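Local coordinates for myosin-I heavy chain (Dictyostelium discoideum, PDB 5EJY), which is a class VII unconventional myosin, an actin-based ATPase motor involved in the early steps of phagocytosis and in adhesion, represented by its first MyTH4-FERM tail module, at residues S325-D330 with C409-C414. Numbering follows the deposited sequence.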
loop_
_atom_site.group_PDB
_atom_site.type_symbol
_atom_site.label_atom_id
_atom_site.label_comp_id
_atom_site.label_asym_id
_atom_site.label_seq_id
_atom_site.Cartn_x
_atom_site.Cartn_y
_atom_site.Cartn_z
ATOM N N SER A 325 13.218 7.323 -20.968
ATOM C CA SER A 325 12.898 7.839 -22.308
ATOM C C SER A 325 11.468 8.392 -22.431
ATOM O O SER A 325 11.198 9.225 -23.294
ATOM C CB SER A 325 13.183 6.799 -23.405
ATOM O OG SER A 325 12.416 5.623 -23.221
ATOM N N ASN A 326 10.561 7.946 -21.566
ATOM C CA ASN A 326 9.194 8.476 -21.581
ATOM C C ASN A 326 9.141 9.932 -21.159
ATOM O O ASN A 326 8.161 10.624 -21.431
ATOM C CB ASN A 326 8.272 7.666 -20.659
ATOM C CG ASN A 326 7.915 6.313 -21.228
ATOM O OD1 ASN A 326 7.799 6.146 -22.441
ATOM N ND2 ASN A 326 7.730 5.335 -20.351
ATOM N N TYR A 327 10.188 10.390 -20.472
ATOM C CA TYR A 327 10.234 11.753 -19.955
ATOM C C TYR A 327 11.298 12.612 -20.646
ATOM O O TYR A 327 11.136 13.821 -20.780
ATOM C CB TYR A 327 10.513 11.734 -18.441
ATOM C CG TYR A 327 9.399 11.143 -17.599
ATOM C CD1 TYR A 327 8.079 11.530 -17.784
ATOM C CD2 TYR A 327 9.676 10.201 -16.603
ATOM C CE1 TYR A 327 7.054 10.997 -16.996
ATOM C CE2 TYR A 327 8.661 9.660 -15.819
ATOM C CZ TYR A 327 7.356 10.063 -16.021
ATOM O OH TYR A 327 6.351 9.534 -15.249
ATOM N N CYS A 328 12.395 11.989 -21.061
ATOM C CA CYS A 328 13.516 12.724 -21.643
ATOM C C CYS A 328 14.240 11.890 -22.695
ATOM O O CYS A 328 14.586 10.733 -22.448
ATOM C CB CYS A 328 14.499 13.144 -20.540
ATOM S SG CYS A 328 15.982 14.025 -21.119
ATOM N N LYS A 329 14.467 12.476 -23.869
ATOM C CA LYS A 329 15.153 11.774 -24.947
ATOM C C LYS A 329 16.442 12.504 -25.355
ATOM O O LYS A 329 17.132 12.100 -26.294
ATOM C CB LYS A 329 14.222 11.612 -26.158
ATOM C CG LYS A 329 12.870 10.961 -25.842
ATOM C CD LYS A 329 12.005 10.795 -27.091
ATOM C CE LYS A 329 10.595 10.313 -26.752
ATOM N NZ LYS A 329 10.594 9.040 -25.960
ATOM N N ASP A 330 16.761 13.578 -24.640
ATOM C CA ASP A 330 17.917 14.407 -24.961
ATOM C C ASP A 330 19.217 13.799 -24.427
ATOM O O ASP A 330 19.527 13.908 -23.234
ATOM C CB ASP A 330 17.714 15.811 -24.393
ATOM C CG ASP A 330 18.896 16.722 -24.654
ATOM O OD1 ASP A 330 19.987 16.215 -24.982
ATOM O OD2 ASP A 330 18.735 17.950 -24.515
ATOM N N CYS A 409 7.682 19.004 -10.818
ATOM C CA CYS A 409 6.379 18.626 -11.360
ATOM C C CYS A 409 6.059 17.173 -11.034
ATOM O O CYS A 409 6.949 16.328 -11.052
ATOM C CB CYS A 409 6.385 18.753 -12.889
ATOM S SG CYS A 409 6.534 20.435 -13.519
ATOM N N SER A 410 4.783 16.881 -10.800
ATOM C CA SER A 410 4.316 15.501 -10.694
ATOM C C SER A 410 4.125 14.984 -12.119
ATOM O O SER A 410 3.372 15.569 -12.893
ATOM C CB SER A 410 2.984 15.446 -9.938
ATOM O OG SER A 410 3.030 16.209 -8.734
ATOM N N LEU A 411 4.794 13.889 -12.457
ATOM C CA LEU A 411 4.886 13.444 -13.841
ATOM C C LEU A 411 3.979 12.255 -14.116
ATOM O O LEU A 411 3.893 11.326 -13.306
ATOM C CB LEU A 411 6.328 13.068 -14.176
ATOM C CG LEU A 411 7.373 14.165 -13.968
ATOM C CD1 LEU A 411 8.737 13.679 -14.413
ATOM C CD2 LEU A 411 6.958 15.440 -14.713
ATOM N N VAL A 412 3.314 12.283 -15.270
ATOM C CA VAL A 412 2.441 11.194 -15.690
ATOM C C VAL A 412 2.612 10.959 -17.192
ATOM O O VAL A 412 2.433 11.880 -17.993
ATOM C CB VAL A 412 0.953 11.511 -15.413
ATOM C CG1 VAL A 412 0.069 10.328 -15.811
ATOM C CG2 VAL A 412 0.738 11.876 -13.942
ATOM N N VAL A 413 2.956 9.734 -17.570
ATOM C CA VAL A 413 3.104 9.378 -18.986
ATOM C C VAL A 413 1.731 9.080 -19.584
ATOM O O VAL A 413 0.984 8.247 -19.059
ATOM C CB VAL A 413 4.021 8.150 -19.167
ATOM C CG1 VAL A 413 4.102 7.734 -20.645
ATOM C CG2 VAL A 413 5.407 8.430 -18.609
ATOM N N CYS A 414 1.395 9.760 -20.682
ATOM C CA CYS A 414 0.082 9.616 -21.282
ATOM C C CYS A 414 0.124 9.432 -22.796
ATOM O O CYS A 414 1.149 9.643 -23.451
ATOM C CB CYS A 414 -0.797 10.840 -20.990
ATOM S SG CYS A 414 -1.038 11.226 -19.263
HETATM O O HOH W 1 3.588 7.850 -15.501
#
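Asn-326 and Val-413 bring the two backbones closest, 6.7 Å between their CA atoms, where the irregular loop 325-330 meets strand 410-415. Tyr-327 carries most of the contact. Its CG lies anti to the carbonyl carbon (chi1 -67°), and the side chain's end comes up to the strand, where the ring meets Leu-411 and Val-413, two residues on the same side. Leu-411 CD1 sits over the centre of one ring face, 3.9 Å from the centroid and 5° off the normal, a CH-pi contact; Leu-411 CB touches Tyr-327 CE1 at 3.6 Å. Val-413 CG2 approaches that same CE1 obliquely, at 3.5 Å, and also packs on Asn-326 CB at 3.6 Å, so one methyl serves both loop residues. At the phenol end, a water lies 3.2 Å from Tyr-327 OH and accepts the N-H of Val-413, its oxygen 2.9 Å from that N, tying the hydroxyl to the strand's backbone. The loop links helices 304-322 and 331-346 in the FERM central domain, and Asp-330 N-caps the second. Strand 410-415 borders a four-stranded antiparallel sheet, pairing with strand 426-432, whose Val-428 also touches Tyr-327; this joins the helical central lobe to the C-terminal FERM lobe.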